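Local coordinates for putative uncharacterized protein (Leishmania major, PDB 3M3I), which is of unknown function but adopts a cupin-superfamily (DUF985) fold and assembles as a pair of like subunits, at residues V31-G36 and F182-F187; H58-I63 and S175-P180; C79-W84 and Q147-G152; I97-Q102 and P126-Y131. One frame throughout, in Å; residues are numbered along the deposited sequence.

Interaction 1. Residues V31-G36 and F182-F187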
loop_
_atom_site.group_PDB
_atom_site.type_symbol
_atom_site.label_atom_id
_atom_site.label_comp_id
_atom_site.label_asym_id
_atom_site.label_seq_id
_atom_site.Cartn_x
_atom_site.Cartn_y
_atom_site.Cartn_z
ATOM N N VAL A 31 11.377 -0.336 14.655
ATOM C CA VAL A 31 11.640 0.273 15.957
ATOM C C VAL A 31 10.336 0.862 16.472
ATOM O O VAL A 31 9.355 0.884 15.731
ATOM C CB VAL A 31 12.741 1.342 15.879
ATOM C CG1 VAL A 31 14.009 0.721 15.311
ATOM C CG2 VAL A 31 12.301 2.524 15.022
ATOM N N PRO A 32 10.302 1.302 17.752
ATOM C CA PRO A 32 9.070 1.858 18.314
ATOM C C PRO A 32 8.683 3.181 17.683
ATOM O O PRO A 32 9.541 4.004 17.389
ATOM C CB PRO A 32 9.425 2.077 19.790
ATOM C CG PRO A 32 10.446 1.068 20.060
ATOM C CD PRO A 32 11.282 1.031 18.813
ATOM N N HIS A 33 7.386 3.362 17.504
ATOM C CA HIS A 33 6.805 4.568 16.956
ATOM C C HIS A 33 6.180 5.359 18.109
ATOM O O HIS A 33 5.674 4.771 19.058
ATOM C CB HIS A 33 5.744 4.174 15.923
ATOM C CG HIS A 33 5.336 5.288 15.018
ATOM N ND1 HIS A 33 4.555 6.339 15.441
ATOM C CD2 HIS A 33 5.604 5.518 13.714
ATOM C CE1 HIS A 33 4.360 7.170 14.436
ATOM N NE2 HIS A 33 4.979 6.690 13.373
ATOM N N PRO A 34 6.246 6.701 18.054
ATOM C CA PRO A 34 5.623 7.517 19.096
ATOM C C PRO A 34 4.196 7.075 19.476
ATOM O O PRO A 34 3.930 6.819 20.654
ATOM C CB PRO A 34 5.646 8.916 18.482
ATOM C CG PRO A 34 6.866 8.919 17.612
ATOM C CD PRO A 34 7.144 7.507 17.201
ATOM N N GLU A 35 3.308 6.955 18.484
ATOM C CA GLU A 35 1.907 6.531 18.700
ATOM C C GLU A 35 1.785 5.172 19.431
ATOM O O GLU A 35 0.825 4.928 20.167
ATOM C CB GLU A 35 1.154 6.485 17.348
ATOM C CG GLU A 35 1.599 5.337 16.394
ATOM C CD GLU A 35 1.040 5.451 14.981
ATOM O OE1 GLU A 35 1.395 6.408 14.251
ATOM O OE2 GLU A 35 0.245 4.569 14.577
ATOM N N GLY A 36 2.776 4.309 19.227
ATOM C CA GLY A 36 2.802 2.973 19.797
ATOM C C GLY A 36 3.173 2.054 18.664
ATOM O O GLY A 36 3.464 2.535 17.571
ATOM N N PHE A 182 3.932 11.920 4.880
ATOM C CA PHE A 182 4.035 12.123 6.315
ATOM C C PHE A 182 5.158 13.119 6.696
ATOM O O PHE A 182 6.241 13.142 6.099
ATOM C CB PHE A 182 4.250 10.765 7.013
ATOM C CG PHE A 182 4.305 10.857 8.502
ATOM C CD1 PHE A 182 3.158 10.790 9.255
ATOM C CD2 PHE A 182 5.502 11.016 9.151
ATOM C CE1 PHE A 182 3.210 10.885 10.624
ATOM C CE2 PHE A 182 5.546 11.114 10.515
ATOM C CZ PHE A 182 4.398 11.051 11.244
ATOM N N ASP A 183 4.867 13.935 7.705
ATOM C CA ASP A 183 5.812 14.878 8.268
ATOM C C ASP A 183 5.368 15.059 9.709
ATOM O O ASP A 183 4.193 15.304 9.968
ATOM C CB ASP A 183 5.788 16.205 7.489
ATOM C CG ASP A 183 6.912 17.171 7.903
ATOM O OD1 ASP A 183 7.728 17.548 7.041
ATOM O OD2 ASP A 183 6.979 17.579 9.093
ATOM N N TYR A 184 6.295 14.916 10.657
ATOM C CA TYR A 184 5.935 15.027 12.076
ATOM C C TYR A 184 5.357 16.405 12.420
ATOM O O TYR A 184 4.686 16.552 13.440
ATOM C CB TYR A 184 7.119 14.681 12.983
ATOM C CG TYR A 184 7.309 13.194 13.210
ATOM C CD1 TYR A 184 6.459 12.484 14.035
ATOM C CD2 TYR A 184 8.351 12.498 12.595
ATOM C CE1 TYR A 184 6.642 11.109 14.251
ATOM C CE2 TYR A 184 8.537 11.122 12.792
ATOM C CZ TYR A 184 7.686 10.442 13.620
ATOM O OH TYR A 184 7.866 9.089 13.819
ATOM N N ARG A 185 5.562 17.407 11.557
ATOM C CA ARG A 185 4.911 18.684 11.778
ATOM C C ARG A 185 3.392 18.542 11.702
ATOM O O ARG A 185 2.688 19.337 12.314
ATOM C CB ARG A 185 5.439 19.758 10.838
ATOM C CG ARG A 185 6.823 20.274 11.225
ATOM C CD ARG A 185 7.413 21.227 10.216
ATOM N NE ARG A 185 7.650 20.591 8.925
ATOM C CZ ARG A 185 8.279 21.152 7.884
ATOM N NH1 ARG A 185 8.792 22.376 7.963
ATOM N NH2 ARG A 185 8.420 20.462 6.756
ATOM N N ASP A 186 2.903 17.517 10.987
ATOM C CA ASP A 186 1.473 17.198 10.871
ATOM C C ASP A 186 1.008 16.044 11.782
ATOM O O ASP A 186 -0.070 15.467 11.572
ATOM C CB ASP A 186 1.168 16.788 9.428
ATOM C CG ASP A 186 1.745 17.736 8.417
ATOM O OD1 ASP A 186 1.627 18.939 8.633
ATOM O OD2 ASP A 186 2.302 17.289 7.394
ATOM N N PHE A 187 1.816 15.689 12.776
ATOM C CA PHE A 187 1.526 14.559 13.650
ATOM C C PHE A 187 1.093 15.115 14.974
ATOM O O PHE A 187 1.875 15.809 15.664
ATOM C CB PHE A 187 2.774 13.712 13.777
ATOM C CG PHE A 187 2.632 12.520 14.680
ATOM C CD1 PHE A 187 1.920 11.398 14.267
ATOM C CD2 PHE A 187 3.263 12.494 15.925
ATOM C CE1 PHE A 187 1.819 10.297 15.084
ATOM C CE2 PHE A 187 3.158 11.394 16.744
ATOM C CZ PHE A 187 2.440 10.288 16.327
#

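Interaction 2. Residues H58-I63 and S175-P180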
loop_
_atom_site.group_PDB
_atom_site.type_symbol
_atom_site.label_atom_id
_atom_site.label_comp_id
_atom_site.label_asym_id
_atom_site.label_seq_id
_atom_site.Cartn_x
_atom_site.Cartn_y
_atom_site.Cartn_z
ATOM N N HIS A 58 6.462 15.460 0.492
ATOM C CA HIS A 58 6.665 14.423 -0.511
ATOM C C HIS A 58 5.297 13.966 -1.038
ATOM O O HIS A 58 4.326 13.942 -0.281
ATOM C CB HIS A 58 7.414 13.224 0.096
ATOM C CG HIS A 58 8.799 13.555 0.570
ATOM N ND1 HIS A 58 9.086 13.859 1.884
ATOM C CD2 HIS A 58 9.966 13.659 -0.106
ATOM C CE1 HIS A 58 10.379 14.123 1.991
ATOM N NE2 HIS A 58 10.935 14.007 0.797
ATOM N N ALA A 59 5.220 13.625 -2.325
ATOM C CA ALA A 59 3.985 13.089 -2.892
ATOM C C ALA A 59 3.408 12.030 -1.964
ATOM O O ALA A 59 2.247 12.099 -1.582
ATOM C CB ALA A 59 4.217 12.498 -4.279
ATOM N N TYR A 60 4.243 11.052 -1.621
ATOM C CA TYR A 60 3.892 10.004 -0.675
ATOM C C TYR A 60 5.107 9.632 0.163
ATOM O O TYR A 60 6.240 9.919 -0.202
ATOM C CB TYR A 60 3.389 8.764 -1.404
ATOM C CG TYR A 60 4.467 8.065 -2.199
ATOM C CD1 TYR A 60 5.184 7.014 -1.663
ATOM C CD2 TYR A 60 4.781 8.471 -3.481
ATOM C CE1 TYR A 60 6.178 6.394 -2.382
ATOM C CE2 TYR A 60 5.785 7.845 -4.210
ATOM C CZ TYR A 60 6.480 6.809 -3.649
ATOM O OH TYR A 60 7.472 6.186 -4.368
ATOM N N THR A 61 4.834 8.996 1.291
ATOM C CA THR A 61 5.823 8.378 2.144
ATOM C C THR A 61 5.205 7.055 2.539
ATOM O O THR A 61 3.993 6.968 2.660
ATOM C CB THR A 61 6.120 9.232 3.397
ATOM O OG1 THR A 61 4.914 9.485 4.110
ATOM C CG2 THR A 61 6.756 10.575 3.025
ATOM N N THR A 62 6.021 6.013 2.701
ATOM C CA THR A 62 5.502 4.687 3.094
ATOM C C THR A 62 6.265 4.144 4.287
ATOM O O THR A 62 7.388 4.576 4.566
ATOM C CB THR A 62 5.578 3.612 1.959
ATOM O OG1 THR A 62 6.858 2.977 1.991
ATOM C CG2 THR A 62 5.335 4.211 0.574
ATOM N N ILE A 63 5.639 3.193 4.983
ATOM C CA ILE A 63 6.244 2.530 6.138
ATOM C C ILE A 63 5.724 1.116 6.300
ATOM O O ILE A 63 4.683 0.763 5.778
ATOM C CB ILE A 63 5.970 3.281 7.474
ATOM C CG1 ILE A 63 4.494 3.242 7.848
ATOM C CG2 ILE A 63 6.435 4.735 7.417
ATOM C CD1 ILE A 63 4.228 3.667 9.280
ATOM N N SER A 175 1.581 -2.483 5.799
ATOM C CA SER A 175 2.252 -1.322 5.257
ATOM C C SER A 175 1.273 -0.168 5.318
ATOM O O SER A 175 0.079 -0.369 5.135
ATOM C CB SER A 175 2.692 -1.567 3.819
ATOM O OG SER A 175 3.741 -2.499 3.769
ATOM N N CYS A 176 1.789 1.029 5.602
ATOM C CA CYS A 176 1.008 2.250 5.544
ATOM C C CYS A 176 1.607 3.215 4.526
ATOM O O CYS A 176 2.823 3.364 4.438
ATOM C CB CYS A 176 0.963 2.917 6.909
ATOM S SG CYS A 176 0.354 1.878 8.229
ATOM N N ILE A 177 0.748 3.884 3.764
ATOM C CA ILE A 177 1.194 4.933 2.838
ATOM C C ILE A 177 0.441 6.207 3.163
ATOM O O ILE A 177 -0.770 6.199 3.155
ATOM C CB ILE A 177 0.930 4.524 1.374
ATOM C CG1 ILE A 177 1.542 3.157 1.092
ATOM C CG2 ILE A 177 1.500 5.530 0.398
ATOM C CD1 ILE A 177 1.131 2.622 -0.250
ATOM N N VAL A 178 1.152 7.283 3.488
ATOM C CA VAL A 178 0.519 8.584 3.678
ATOM C C VAL A 178 0.777 9.426 2.439
ATOM O O VAL A 178 1.906 9.501 1.978
ATOM C CB VAL A 178 1.034 9.304 4.940
ATOM C CG1 VAL A 178 0.168 10.523 5.237
ATOM C CG2 VAL A 178 1.049 8.361 6.129
ATOM N N SER A 179 -0.282 10.004 1.873
ATOM C CA SER A 179 -0.183 10.840 0.662
ATOM C C SER A 179 -1.262 11.922 0.599
ATOM O O SER A 179 -2.461 11.609 0.626
ATOM C CB SER A 179 -0.277 10.001 -0.605
ATOM O OG SER A 179 -0.377 10.832 -1.752
ATOM N N PRO A 180 -0.842 13.202 0.497
ATOM C CA PRO A 180 0.539 13.680 0.492
ATOM C C PRO A 180 1.307 13.296 1.771
ATOM O O PRO A 180 0.702 13.041 2.804
ATOM C CB PRO A 180 0.376 15.202 0.345
ATOM C CG PRO A 180 -0.905 15.367 -0.344
ATOM C CD PRO A 180 -1.785 14.307 0.227
#

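Interaction 3. Residues C79-W84 and Q147-G152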
loop_
_atom_site.group_PDB
_atom_site.type_symbol
_atom_site.label_atom_id
_atom_site.label_comp_id
_atom_site.label_asym_id
_atom_site.label_seq_id
_atom_site.Cartn_x
_atom_site.Cartn_y
_atom_site.Cartn_z
ATOM N N CYS A 79 -2.968 15.052 8.646
ATOM C CA CYS A 79 -3.713 15.973 7.794
ATOM C C CYS A 79 -3.849 15.460 6.352
ATOM O O CYS A 79 -4.520 16.076 5.555
ATOM C CB CYS A 79 -3.091 17.375 7.840
ATOM S SG CYS A 79 -1.948 17.713 6.532
ATOM N N SER A 80 -3.231 14.325 6.044
ATOM C CA SER A 80 -3.423 13.640 4.776
ATOM C C SER A 80 -3.980 12.234 5.018
ATOM O O SER A 80 -3.913 11.728 6.131
ATOM C CB SER A 80 -2.095 13.561 4.031
ATOM O OG SER A 80 -1.521 14.845 3.894
ATOM N N ASP A 81 -4.534 11.623 3.966
ATOM C CA ASP A 81 -5.050 10.248 4.015
ATOM C C ASP A 81 -3.921 9.271 4.285
ATOM O O ASP A 81 -2.798 9.474 3.830
ATOM C CB ASP A 81 -5.665 9.818 2.676
ATOM C CG ASP A 81 -6.868 10.629 2.271
ATOM O OD1 ASP A 81 -7.202 10.584 1.072
ATOM O OD2 ASP A 81 -7.489 11.296 3.121
ATOM N N GLU A 82 -4.231 8.193 4.990
ATOM C CA GLU A 82 -3.285 7.115 5.196
ATOM C C GLU A 82 -3.915 5.759 4.847
ATOM O O GLU A 82 -4.945 5.377 5.402
ATOM C CB GLU A 82 -2.806 7.120 6.634
ATOM C CG GLU A 82 -1.785 6.037 6.912
ATOM C CD GLU A 82 -1.258 6.066 8.326
ATOM O OE1 GLU A 82 -2.063 6.260 9.265
ATOM O OE2 GLU A 82 -0.039 5.879 8.482
ATOM N N THR A 83 -3.271 5.035 3.941
ATOM C CA THR A 83 -3.807 3.781 3.428
ATOM C C THR A 83 -3.065 2.611 4.063
ATOM O O THR A 83 -1.836 2.573 4.034
ATOM C CB THR A 83 -3.699 3.712 1.868
ATOM O OG1 THR A 83 -4.484 4.758 1.274
ATOM C CG2 THR A 83 -4.183 2.386 1.357
ATOM N N TRP A 84 -3.829 1.664 4.608
ATOM C CA TRP A 84 -3.322 0.507 5.356
ATOM C C TRP A 84 -3.497 -0.806 4.587
ATOM O O TRP A 84 -4.614 -1.184 4.314
ATOM C CB TRP A 84 -4.107 0.389 6.661
ATOM C CG TRP A 84 -3.859 1.507 7.583
ATOM C CD1 TRP A 84 -4.198 2.813 7.400
ATOM C CD2 TRP A 84 -3.215 1.430 8.854
ATOM N NE1 TRP A 84 -3.798 3.561 8.476
ATOM C CE2 TRP A 84 -3.184 2.737 9.383
ATOM C CE3 TRP A 84 -2.650 0.384 9.591
ATOM C CZ2 TRP A 84 -2.612 3.032 10.611
ATOM C CZ3 TRP A 84 -2.089 0.670 10.822
ATOM C CH2 TRP A 84 -2.073 1.991 11.323
ATOM N N GLN A 147 -7.216 -3.819 2.273
ATOM C CA GLN A 147 -6.773 -2.438 2.128
ATOM C C GLN A 147 -7.861 -1.531 2.712
ATOM O O GLN A 147 -9.037 -1.842 2.628
ATOM C CB GLN A 147 -6.554 -2.168 0.636
ATOM C CG GLN A 147 -6.045 -0.793 0.272
ATOM C CD GLN A 147 -6.273 -0.431 -1.195
ATOM O OE1 GLN A 147 -6.616 0.686 -1.494
ATOM N NE2 GLN A 147 -6.044 -1.370 -2.104
ATOM N N TYR A 148 -7.458 -0.414 3.305
ATOM C CA TYR A 148 -8.378 0.591 3.824
ATOM C C TYR A 148 -7.636 1.905 4.052
ATOM O O TYR A 148 -6.467 1.904 4.440
ATOM C CB TYR A 148 -9.024 0.121 5.123
ATOM C CG TYR A 148 -9.895 1.170 5.761
ATOM C CD1 TYR A 148 -11.253 1.264 5.455
ATOM C CD2 TYR A 148 -9.358 2.095 6.646
ATOM C CE1 TYR A 148 -12.055 2.243 6.040
ATOM C CE2 TYR A 148 -10.146 3.066 7.224
ATOM C CZ TYR A 148 -11.486 3.143 6.917
ATOM O OH TYR A 148 -12.245 4.120 7.507
ATOM N N THR A 149 -8.336 3.017 3.813
ATOM C CA THR A 149 -7.777 4.366 3.858
ATOM C C THR A 149 -8.425 5.206 4.955
ATOM O O THR A 149 -9.633 5.404 4.959
ATOM C CB THR A 149 -7.950 5.094 2.509
ATOM O OG1 THR A 149 -7.159 4.443 1.521
ATOM C CG2 THR A 149 -7.499 6.545 2.598
ATOM N N VAL A 150 -7.596 5.708 5.875
ATOM C CA VAL A 150 -8.057 6.535 6.982
ATOM C C VAL A 150 -8.039 7.966 6.473
ATOM O O VAL A 150 -6.981 8.465 6.124
ATOM C CB VAL A 150 -7.143 6.387 8.219
ATOM C CG1 VAL A 150 -7.628 7.269 9.353
ATOM C CG2 VAL A 150 -7.094 4.933 8.662
ATOM N N PRO A 151 -9.209 8.626 6.392
ATOM C CA PRO A 151 -9.180 9.948 5.768
ATOM C C PRO A 151 -8.426 10.957 6.627
ATOM O O PRO A 151 -8.483 10.876 7.854
ATOM C CB PRO A 151 -10.661 10.324 5.657
ATOM C CG PRO A 151 -11.408 9.023 5.768
ATOM C CD PRO A 151 -10.586 8.212 6.719
ATOM N N GLY A 152 -7.710 11.871 5.976
ATOM C CA GLY A 152 -7.061 12.979 6.657
ATOM C C GLY A 152 -8.048 13.719 7.542
ATOM O O GLY A 152 -9.172 13.987 7.147
#

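Interaction 4. Residues I97-Q102 and P126-Y131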
loop_
_atom_site.group_PDB
_atom_site.type_symbol
_atom_site.label_atom_id
_atom_site.label_comp_id
_atom_site.label_asym_id
_atom_site.label_seq_id
_atom_site.Cartn_x
_atom_site.Cartn_y
_atom_site.Cartn_z
ATOM N N ILE A 97 -12.284 7.692 14.255
ATOM C CA ILE A 97 -13.303 8.714 14.466
ATOM C C ILE A 97 -13.151 9.725 13.329
ATOM O O ILE A 97 -12.132 10.385 13.227
ATOM C CB ILE A 97 -13.172 9.432 15.825
ATOM C CG1 ILE A 97 -13.028 8.430 16.978
ATOM C CG2 ILE A 97 -14.381 10.331 16.041
ATOM C CD1 ILE A 97 -12.378 9.005 18.232
ATOM N N LEU A 98 -14.146 9.823 12.458
ATOM C CA LEU A 98 -14.046 10.683 11.278
ATOM C C LEU A 98 -14.390 12.104 11.657
ATOM O O LEU A 98 -15.254 12.305 12.486
ATOM C CB LEU A 98 -15.011 10.218 10.183
ATOM C CG LEU A 98 -14.953 8.760 9.733
ATOM C CD1 LEU A 98 -16.173 8.461 8.861
ATOM C CD2 LEU A 98 -13.665 8.454 8.970
ATOM N N LYS A 99 -13.723 13.077 11.045
ATOM C CA LYS A 99 -14.072 14.494 11.210
ATOM C C LYS A 99 -15.443 14.788 10.602
ATOM O O LYS A 99 -16.237 15.516 11.177
ATOM C CB LYS A 99 -13.015 15.382 10.555
ATOM C CG LYS A 99 -13.080 16.837 10.947
ATOM C CD LYS A 99 -11.853 17.559 10.418
ATOM C CE LYS A 99 -11.721 18.969 10.971
ATOM N NZ LYS A 99 -10.379 19.564 10.667
ATOM N N ASP A 100 -15.686 14.249 9.413
ATOM C CA ASP A 100 -17.042 14.093 8.865
ATOM C C ASP A 100 -17.089 12.707 8.231
ATOM O O ASP A 100 -16.036 12.141 7.936
ATOM C CB ASP A 100 -17.364 15.139 7.797
ATOM C CG ASP A 100 -16.797 16.506 8.106
ATOM O OD1 ASP A 100 -17.552 17.378 8.595
ATOM O OD2 ASP A 100 -15.597 16.714 7.841
ATOM N N PRO A 101 -18.296 12.147 8.012
ATOM C CA PRO A 101 -18.445 10.927 7.187
ATOM C C PRO A 101 -17.653 10.956 5.855
ATOM O O PRO A 101 -18.238 11.013 4.775
ATOM C CB PRO A 101 -19.946 10.870 6.944
ATOM C CG PRO A 101 -20.534 11.477 8.195
ATOM C CD PRO A 101 -19.562 12.523 8.674
ATOM N N GLN A 102 -16.321 10.862 5.958
ATOM C CA GLN A 102 -15.403 11.192 4.858
ATOM C C GLN A 102 -14.805 9.981 4.144
ATOM O O GLN A 102 -13.796 10.102 3.445
ATOM C CB GLN A 102 -14.297 12.123 5.382
ATOM C CG GLN A 102 -14.773 13.569 5.444
ATOM C CD GLN A 102 -13.931 14.466 6.313
ATOM O OE1 GLN A 102 -13.215 14.008 7.196
ATOM N NE2 GLN A 102 -14.037 15.775 6.078
ATOM N N PRO A 126 -21.568 19.750 13.350
ATOM C CA PRO A 126 -20.750 19.297 14.490
ATOM C C PRO A 126 -19.853 18.120 14.117
ATOM O O PRO A 126 -20.349 17.135 13.574
ATOM C CB PRO A 126 -21.786 18.874 15.543
ATOM C CG PRO A 126 -23.099 18.816 14.838
ATOM C CD PRO A 126 -23.014 19.703 13.643
ATOM N N LYS A 127 -18.556 18.229 14.417
ATOM C CA LYS A 127 -17.533 17.275 13.924
ATOM C C LYS A 127 -17.315 16.063 14.834
ATOM O O LYS A 127 -17.781 16.031 15.974
ATOM C CB LYS A 127 -16.183 17.976 13.734
ATOM C CG LYS A 127 -16.224 19.263 12.936
ATOM C CD LYS A 127 -16.762 19.052 11.528
ATOM C CE LYS A 127 -16.573 20.290 10.663
ATOM N NZ LYS A 127 -17.480 20.291 9.492
ATOM N N TYR A 128 -16.606 15.073 14.298
ATOM C CA TYR A 128 -16.172 13.878 15.034
ATOM C C TYR A 128 -17.292 13.022 15.641
ATOM O O TYR A 128 -17.158 12.487 16.742
ATOM C CB TYR A 128 -15.103 14.257 16.068
ATOM C CG TYR A 128 -13.826 14.731 15.398
ATOM C CD1 TYR A 128 -12.981 13.834 14.770
ATOM C CD2 TYR A 128 -13.491 16.072 15.355
ATOM C CE1 TYR A 128 -11.839 14.253 14.141
ATOM C CE2 TYR A 128 -12.346 16.493 14.722
ATOM C CZ TYR A 128 -11.526 15.575 14.116
ATOM O OH TYR A 128 -10.382 15.988 13.488
ATOM N N GLN A 129 -18.369 12.851 14.888
ATOM C CA GLN A 129 -19.536 12.117 15.389
ATOM C C GLN A 129 -19.553 10.637 15.059
ATOM O O GLN A 129 -20.179 9.868 15.784
ATOM C CB GLN A 129 -20.826 12.749 14.878
ATOM C CG GLN A 129 -21.053 14.143 15.397
ATOM C CD GLN A 129 -22.497 14.492 15.417
ATOM O OE1 GLN A 129 -23.239 14.040 16.289
ATOM N NE2 GLN A 129 -22.927 15.290 14.448
ATOM N N VAL A 130 -18.871 10.239 13.984
ATOM C CA VAL A 130 -18.974 8.875 13.468
ATOM C C VAL A 130 -17.765 8.004 13.815
ATOM O O VAL A 130 -16.686 8.171 13.263
ATOM C CB VAL A 130 -19.217 8.873 11.933
ATOM C CG1 VAL A 130 -19.232 7.454 11.380
ATOM C CG2 VAL A 130 -20.537 9.564 11.607
ATOM N N TYR A 131 -17.973 7.052 14.721
ATOM C CA TYR A 131 -16.962 6.059 15.055
ATOM C C TYR A 131 -17.115 4.841 14.140
ATOM O O TYR A 131 -18.217 4.296 13.979
ATOM C CB TYR A 131 -17.083 5.649 16.528
ATOM C CG TYR A 131 -16.154 4.529 16.958
ATOM C CD1 TYR A 131 -14.818 4.505 16.577
ATOM C CD2 TYR A 131 -16.611 3.506 17.768
ATOM C CE1 TYR A 131 -13.977 3.481 16.970
ATOM C CE2 TYR A 131 -15.772 2.483 18.168
ATOM C CZ TYR A 131 -14.458 2.475 17.763
ATOM O OH TYR A 131 -13.638 1.453 18.171
#

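Interaction 1. Residues V31-G36 and F182-F187
Tyr184 and Phe187 carry this contact, meeting the corner made by His33, Pro34 and Glu35. Walking along 182-187, Phe182 comes first: Phe182 CE2 lies 3.6 Å above the plane of the Tyr184 ring, over its centre. Asp183 turns the chain, its OD2 accepting from the backbone N of Arg185 in an Asx turn. Tyr184 then puts its hydroxyl over one face of the imidazole, Tyr184 OH lying 3.8 Å from His33 NE2, while Pro34 CG rests 4.0 Å from Tyr184 CE1. Arg185, in the same short 3-10 turn, grips the Asp183 carboxylate side-on through NE and NH2.

Phe187 covers the most ground. With its CG anti to the backbone N (chi1 179°), it touches three residues with the outer end of its ring. His33 offers its edge to the Phe187 face in an offset edge-to-face pair, centroids 5.8 Å apart and planes at 68°. Pro34 CB meets Phe187 CE2 at 3.9 Å, and Glu35 OE1 lies 4.0 Å from Phe187 CE1, Glu35 OE2 being hydrogen-bonded to Ser73 OG. A type I beta turn, His33 to Gly36, thus packs against the loop that connects the two sheets of the cupin fold.

Interaction 2. Residues H58-I63 and S175-P180
Thr62 lays its methyl against the branched chain of Ile177: CG2 of Thr62 is 4.0 Å from CG1 of Ile177, the two side chains running side by side and pointing the same way. This is the non-hydrogen-bonded pair of an antiparallel ladder. On the opposite face of the sheet, Ile63 CG1 packs 3.7 Å from Cys176 CB, and Thr61 stands alongside Val178. With OG1 of Thr61 lying between the backbone N and the carbonyl carbon (chi1 56°), that hydroxyl reaches the backbone N of Phe182, beyond the strand.

Backbone bonds join Thr61 to Val178 and Ile63 to Cys176, two for each pair. Past the regular ladder, Ala59 O takes over. Ser179 OG donates to it over 2.9 Å, tilted 33° from the carbonyl plane, and Pro180 CA, which follows a cis peptide bond, comes within 3.1 Å of the same oxygen in a nearly straight CA-H...O contact.

Across the dimer interface, Thr62 OG1 bonds to Gln147 of the second subunit, and Ile177 and Ser179 each meet their own counterparts there. The chemistry is thus divided: backbone amides zip the two strands together, small and branched side chains pair on both faces, and the buried hydroxyls are each satisfied, Thr61 by Phe182, Ser175 by His87, Ser179 by Ala59 and Thr62 by the other subunit, so the pairing and the dimer share residues.

Interaction 3. Residues C79-W84 and Q147-G152
Thr83 and Thr149 face each other through their hydroxyls, OG1 to OG1 at 2.7 Å, at the non-hydrogen-bonded pair of an antiparallel beta ladder in the cupin fold; either could donate. In both residues OG1 is anti to the carbonyl carbon (chi1 -63° and -66°), which brings the two oxygens together, each methyl lying beside the other hydroxyl and reaching on to a further neighbour. Thr149 CG2 rests 3.8 Å from Asp81 CB, and Thr83 CG2 lies equally close to Gln147 CG.

On the other face Val150 CG2 packs against the pyrrole part of Trp84, 3.6 Å from NE1. That nitrogen also makes a weak bond to Glu82 OE1. Main-chain bonds on either side hold the register, Glu82 with Val150 and Trp84 with Tyr148. At the far end, Asp81 OD2 receives the backbone N of Gly152 on its anti lone pair, 2.9 Å away with an N-H...O angle of 169°. Beside that bond, Gly152 CA comes to 3.4 Å from Ser80 O.

Further out, Phe65 meets the Trp84 ring, and Phe156 of strand 155-159 touches Glu82, Trp84 and Val150. The other carboxylate oxygen, Asp81 OD1, is hydrogen-bonded to Tyr60 OH of the second subunit.

Interaction 4. Residues I97-Q102 and P126-Y131
Tyr128 leaves the backbone with CB 4.0 Å from Ile97 CG2. Its CG is anti to the carbonyl carbon (chi1 -66°), and the ring that follows lies against 97-99. CD1 comes 3.6 Å from Leu98 O; CE1 passes under Lys99 CA, which stands over the face in a CH-pi contact, 3.9 Å from the ring centroid. CZ meets Lys99 CG at 3.7 Å. At the tip, OH touches Lys99 CD and finds its hydrogen-bond partner in Gly153 O. The extended aliphatic chain of Lys99 therefore crosses the outer part of the ring obliquely, while Tyr199 meets the ring from outside the two segments.

The backbone of Tyr128 has a positive phi of 59°, in the left-handed region. Its N donates to Lys99 O over 3.2 Å from above the carbonyl plane. Further along, Leu98 N bonds to Val130 O, and Val130 spreads its methyls, CG1 toward Leu98 CD1 and CG2 toward Pro101 CG.

Lys127, bent at chi2, forms a salt bridge to Asp100 OD1, NZ reaching the syn lone pair at 3.0 Å. Together these contacts lie at the end of a beta hairpin, where strands 92-98 and 130-136 lead into a long, partly unmodelled connection at the edge of the five-stranded sheet of this cupin fold.

Overall arrangement
From the N terminus, 31-36 opens the widest loop, closed only when the chain reaches 182-187; the other three contacts nest inside it. Interaction 2 closes the next loop, interaction 3 lies within that one, and interaction 4 is innermost, so none cross. Interactions 2 and 3 are neighbours in one sheet: strand 172-179 pairs with 56-67 on one side and with 81-87 on the other, and both contacts touch the second subunit. Interaction 1 adjoins interaction 2 through Phe182 and Thr61, just past the end of strand 172-179, and interaction 3 where Asp186 packs on Cys79. Interaction 4 belongs to the second sheet and meets interaction 3 where Pro151 packs on Leu98 and Gln102.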